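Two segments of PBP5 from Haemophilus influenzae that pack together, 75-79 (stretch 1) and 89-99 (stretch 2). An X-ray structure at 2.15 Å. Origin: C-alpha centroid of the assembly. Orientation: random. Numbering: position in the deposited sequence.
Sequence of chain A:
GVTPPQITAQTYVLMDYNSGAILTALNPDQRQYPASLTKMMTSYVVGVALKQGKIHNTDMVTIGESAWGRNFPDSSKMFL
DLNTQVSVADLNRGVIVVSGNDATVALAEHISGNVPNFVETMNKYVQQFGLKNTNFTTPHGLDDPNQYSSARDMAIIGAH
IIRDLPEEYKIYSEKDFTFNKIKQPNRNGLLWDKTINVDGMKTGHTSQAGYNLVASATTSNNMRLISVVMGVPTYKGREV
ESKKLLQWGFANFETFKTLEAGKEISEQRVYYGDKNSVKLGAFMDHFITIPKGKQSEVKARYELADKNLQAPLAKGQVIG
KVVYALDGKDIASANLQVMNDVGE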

ATOM      1  N   SER A  75       8.371 -14.766 -20.704  1.00 32.81           N
ATOM      2  CA  SER A  75       7.893 -14.076 -19.511  1.00 31.32           C
ATOM      3  C   SER A  75       6.956 -13.007 -19.996  1.00 32.01           C
ATOM      4  O   SER A  75       6.845 -12.782 -21.207  1.00 33.20           O
ATOM      5  N   SER A  76       6.273 -12.345 -19.080  1.00 31.55           N
ATOM      6  CA  SER A  76       5.180 -11.508 -19.484  1.00 31.73           C
ATOM      7  C   SER A  76       5.606 -10.219 -20.142  1.00 30.22           C
ATOM      8  O   SER A  76       6.639  -9.611 -19.830  1.00 29.96           O
ATOM      9  N   LYS A  77       4.776  -9.758 -21.055  1.00 30.32           N
ATOM     10  CA  LYS A  77       5.237  -8.724 -21.905  1.00 29.75           C
ATOM     11  C   LYS A  77       4.079  -8.065 -22.571  1.00 29.23           C
ATOM     12  O   LYS A  77       2.986  -8.679 -22.746  1.00 30.04           O
ATOM     13  N   MET A  78       4.307  -6.834 -22.962  1.00 25.54           N
ATOM     14  CA  MET A  78       3.312  -6.117 -23.696  1.00 26.44           C
ATOM     15  C   MET A  78       3.514  -6.164 -25.245  1.00 27.04           C
ATOM     16  O   MET A  78       2.714  -5.654 -26.006  1.00 24.12           O
ATOM     17  N   PHE A  79       4.553  -6.874 -25.677  1.00 28.58           N
ATOM     18  CA  PHE A  79       4.941  -6.964 -27.117  1.00 29.30           C
ATOM     19  C   PHE A  79       5.401  -5.692 -27.801  1.00 29.64           C
ATOM     20  O   PHE A  79       4.897  -5.373 -28.879  1.00 30.78           O
ATOM     21  N   ALA A  89       1.679   6.516 -21.082  1.00 28.14           N
ATOM     22  CA  ALA A  89       0.339   5.920 -20.694  1.00 29.07           C
ATOM     23  C   ALA A  89       0.269   4.437 -21.086  1.00 28.70           C
ATOM     24  O   ALA A  89       0.006   3.578 -20.253  1.00 29.68           O
ATOM     25  N   ASP A  90       0.593   4.098 -22.336  1.00 28.75           N
ATOM     26  CA  ASP A  90       0.532   2.677 -22.719  1.00 27.74           C
ATOM     27  C   ASP A  90       1.487   1.891 -21.952  1.00 27.00           C
ATOM     28  O   ASP A  90       1.177   0.769 -21.509  1.00 27.40           O
ATOM     29  N   LEU A  91       2.694   2.425 -21.777  1.00 25.81           N
ATOM     30  CA  LEU A  91       3.711   1.616 -21.113  1.00 25.18           C
ATOM     31  C   LEU A  91       3.309   1.268 -19.672  1.00 23.68           C
ATOM     32  O   LEU A  91       3.461   0.186 -19.216  1.00 22.28           O
ATOM     33  N   ASN A  92       2.885   2.272 -18.952  1.00 23.93           N
ATOM     34  CA  ASN A  92       2.472   2.153 -17.564  1.00 24.96           C
ATOM     35  C   ASN A  92       1.222   1.227 -17.423  1.00 26.15           C
ATOM     36  O   ASN A  92       1.227   0.249 -16.652  1.00 26.29           O
ATOM     37  N   ARG A  93       0.231   1.460 -18.280  1.00 27.38           N
ATOM     38  CA  ARG A  93      -0.907   0.543 -18.354  1.00 29.65           C
ATOM     39  C   ARG A  93      -0.375  -0.857 -18.585  1.00 28.50           C
ATOM     40  O   ARG A  93      -0.772  -1.801 -17.881  1.00 30.05           O
ATOM     41  N   GLY A  94       0.611  -1.032 -19.469  1.00 27.65           N
ATOM     42  CA  GLY A  94       1.085  -2.390 -19.717  1.00 25.82           C
ATOM     43  C   GLY A  94       1.795  -3.028 -18.538  1.00 26.11           C
ATOM     44  O   GLY A  94       1.737  -4.250 -18.344  1.00 27.49           O
ATOM     45  N   VAL A  95       2.619  -2.244 -17.825  1.00 24.83           N
ATOM     46  CA  VAL A  95       3.221  -2.722 -16.568  1.00 23.44           C
ATOM     47  C   VAL A  95       2.114  -3.077 -15.540  1.00 23.55           C
ATOM     48  O   VAL A  95       2.158  -4.103 -14.931  1.00 21.45           O
ATOM     49  N   ILE A  96       1.188  -2.151 -15.330  1.00 23.44           N
ATOM     50  CA  ILE A  96       0.148  -2.326 -14.320  1.00 26.43           C
ATOM     51  C   ILE A  96      -0.859  -3.467 -14.635  1.00 26.85           C
ATOM     52  O   ILE A  96      -0.949  -4.381 -13.860  1.00 27.31           O
ATOM     53  N   VAL A  97      -1.496  -3.460 -15.815  1.00 27.84           N
ATOM     54  CA  VAL A  97      -2.504  -4.523 -16.190  1.00 26.67           C
ATOM     55  C   VAL A  97      -1.901  -5.866 -16.560  1.00 27.30           C
ATOM     56  O   VAL A  97      -2.378  -6.901 -16.069  1.00 28.59           O
ATOM     57  N   VAL A  98      -0.817  -5.902 -17.349  1.00 26.09           N
ATOM     58  CA  VAL A  98      -0.322  -7.207 -17.790  1.00 26.04           C
ATOM     59  C   VAL A  98       1.099  -7.505 -17.425  1.00 26.37           C
ATOM     60  O   VAL A  98       1.691  -8.380 -18.014  1.00 25.52           O
ATOM     61  N   SER A  99       1.667  -6.745 -16.484  1.00 27.16           N
ATOM     62  CA  SER A  99       3.015  -7.024 -16.000  1.00 26.40           C
ATOM     63  C   SER A  99       4.042  -7.067 -17.144  1.00 24.34           C
ATOM     64  O   SER A  99       4.849  -8.002 -17.233  1.00 21.21           O
TER

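Packing of an irregular segment, residues 75-79, against one flank of a helix and the turn that follows it, residues 89-99, in PBP5 from Haemophilus influenzae. The contact is small, burying 289 Å² with both sides summed, and rests mainly on two side chains of the first stretch: Ser 76 at Ser 99, and Met 78 along the helix flank. The backbones come close at two points, with CA of Ser 76 lying 6.1 Å from CA of Ser 99 and CA of Met 78 lying 5.9 Å from CA of Gly 94.

The polar part of the contact is one hydrogen bond, from Ser 76 OG to Ser 99 O, a very short 2.5 Å. Ser 76 points its CA-to-CB bond toward the second stretch, and its p rotamer (chi1 68°) places the hydroxyl at the backbone carbonyl. Ser 99 is the first residue after the helix to leave helical phi/psi, with phi +55°. Ser 76 OG also lies 3.4 Å from Ser 99 CB and 3.8 Å from Val 98 O. The side chain of Ser 99 starts sideways in the m rotamer, and its hydroxyl is hydrogen-bonded elsewhere in the structure. A weak backbone bond, Ser 99 N to Val 95 O at 3.1 Å, still ties this residue to the preceding turn.

The apolar contacts centre on Met 78, which is buried and loses the most surface in the interface, 94 Å². Its CA-to-CB bond points sideways, yet the end of the side chain comes nearer to the helix. Chi1 (121°) and chi3 (-138°) lie between wells, while chi2 is t. At the thioether, Met 78 SD is 4.3 Å from CD2 of Leu 91, whose own CA-to-CB bond points away but whose m,t side chain brings its end closer. The terminal methyl, Met 78 CE, lies 3.7 Å from CB of Asp 90 and 3.3 Å from O of Asp 90, so it meets backbone as well as side chain. That carbonyl accepts the helical bond from Gly 94 N at 2.8 Å. Farther along the second stretch, Val 98 points toward the first; in its m rotamer, CG2 of Val 98 is 4.5 Å from CB of Met 78 and 4.4 Å from O of Lys 77, both loose contacts.

Gly 94 leaves room for the sulfur: Met 78 SD sits 3.9 Å from Gly 94 CA. An ideal CB at this position would point toward the first stretch and fall 2.4 Å from Met 78 SD, a clash, so the close passage of the methionine depends on the bare backbone here.

Other side chains turn from the contact. Lys 77, between Ser 76 and Met 78, directs its CA-to-CB bond away, and its NZ is hydrogen-bonded elsewhere in the structure. On the helix, Asn 92 and Val 95 likewise point away, and neither touches the first stretch; Met 78 meets Asp 90, Leu 91, Gly 94 and Val 98.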

ATOM      1  CB  SER A  75       9.063 -13.490 -18.686  1.00 30.96           C
ATOM      2  OG  SER A  75       9.650 -12.365 -19.356  1.00 29.82           O
ATOM      3  CB  SER A  76       4.208 -11.257 -18.309  1.00 32.25           C
ATOM      4  OG  SER A  76       4.816 -10.453 -17.302  1.00 37.04           O
ATOM      5  CB  LYS A  77       6.240  -9.325 -22.938  1.00 30.38           C
ATOM      6  CG  LYS A  77       5.655 -10.374 -23.842  1.00 31.45           C
ATOM      7  CD  LYS A  77       6.729 -11.397 -24.332  1.00 37.81           C
ATOM      8  CE  LYS A  77       7.521 -10.702 -25.409  1.00 40.09           C
ATOM      9  NZ  LYS A  77       8.372 -11.696 -26.078  1.00 46.19           N
ATOM     10  CB  MET A  78       3.175  -4.714 -23.098  1.00 26.49           C
ATOM     11  CG  MET A  78       3.435  -3.545 -23.975  1.00 27.95           C
ATOM     12  SD  MET A  78       3.260  -2.109 -22.947  1.00 27.23           S
ATOM     13  CE  MET A  78       2.354  -0.968 -24.004  1.00 27.20           C
ATOM     14  CB  PHE A  79       3.913  -7.732 -27.968  1.00 30.04           C
ATOM     15  CG  PHE A  79       3.618  -9.090 -27.454  1.00 30.10           C
ATOM     16  CD1 PHE A  79       4.345 -10.189 -27.880  1.00 31.05           C
ATOM     17  CD2 PHE A  79       2.601  -9.275 -26.499  1.00 31.04           C
ATOM     18  CE1 PHE A  79       4.080 -11.458 -27.360  1.00 33.14           C
ATOM     19  CE2 PHE A  79       2.320 -10.520 -25.991  1.00 29.84           C
ATOM     20  CZ  PHE A  79       3.031 -11.627 -26.393  1.00 30.33           C
ATOM     21  CB  ALA A  89      -0.787   6.683 -21.382  1.00 29.65           C
ATOM     22  CB  ASP A  90       0.813   2.431 -24.228  1.00 29.61           C
ATOM     23  CG  ASP A  90      -0.401   2.770 -25.095  1.00 33.57           C
ATOM     24  OD1 ASP A  90      -1.488   2.712 -24.521  1.00 38.60           O
ATOM     25  OD2 ASP A  90      -0.305   3.070 -26.315  1.00 37.03           O
ATOM     26  CB  LEU A  91       5.072   2.327 -21.156  1.00 24.94           C
ATOM     27  CG  LEU A  91       5.744   2.502 -22.542  1.00 26.45           C
ATOM     28  CD1 LEU A  91       6.948   3.398 -22.356  1.00 24.09           C
ATOM     29  CD2 LEU A  91       6.164   1.100 -22.961  1.00 26.27           C
ATOM     30  CB  ASN A  92       2.142   3.565 -17.080  1.00 24.32           C
ATOM     31  CG  ASN A  92       2.138   3.659 -15.567  1.00 28.25           C
ATOM     32  OD1 ASN A  92       1.376   4.430 -15.040  1.00 27.30           O
ATOM     33  ND2 ASN A  92       2.903   2.807 -14.878  1.00 26.17           N
ATOM     34  CB  ARG A  93      -1.939   1.031 -19.413  1.00 31.20           C
ATOM     35  CG  ARG A  93      -3.192   0.181 -19.639  1.00 34.97           C
ATOM     36  CD  ARG A  93      -4.517   1.033 -19.553  1.00 35.91           C
ATOM     37  NE  ARG A  93      -4.262   2.325 -20.091  1.00 41.48           N
ATOM     38  CZ  ARG A  93      -4.759   3.450 -19.631  1.00 37.46           C
ATOM     39  NH1 ARG A  93      -5.594   3.491 -18.598  1.00 37.12           N
ATOM     40  NH2 ARG A  93      -4.372   4.527 -20.211  1.00 32.92           N
ATOM     41  CB  VAL A  95       4.066  -1.569 -15.904  1.00 23.31           C
ATOM     42  CG1 VAL A  95       4.513  -1.993 -14.487  1.00 20.67           C
ATOM     43  CG2 VAL A  95       5.258  -1.180 -16.834  1.00 21.12           C
ATOM     44  CB  ILE A  96      -0.621  -1.066 -14.122  1.00 27.24           C
ATOM     45  CG1 ILE A  96       0.216  -0.051 -13.301  1.00 25.30           C
ATOM     46  CG2 ILE A  96      -1.964  -1.425 -13.397  1.00 28.27           C
ATOM     47  CD1 ILE A  96      -0.415   1.357 -13.388  1.00 24.27           C
ATOM     48  CB  VAL A  97      -3.446  -3.982 -17.258  1.00 27.00           C
ATOM     49  CG1 VAL A  97      -4.627  -4.964 -17.543  1.00 25.37           C
ATOM     50  CG2 VAL A  97      -3.957  -2.609 -16.771  1.00 24.41           C
ATOM     51  CB  VAL A  98      -0.494  -7.417 -19.369  1.00 25.82           C
ATOM     52  CG1 VAL A  98      -1.982  -7.288 -19.744  1.00 24.25           C
ATOM     53  CG2 VAL A  98       0.279  -6.375 -20.114  1.00 27.12           C
ATOM     54  CB  SER A  99       2.988  -8.375 -15.352  1.00 26.02           C
ATOM     55  OG  SER A  99       2.347  -8.210 -14.124  1.00 35.51           O
TER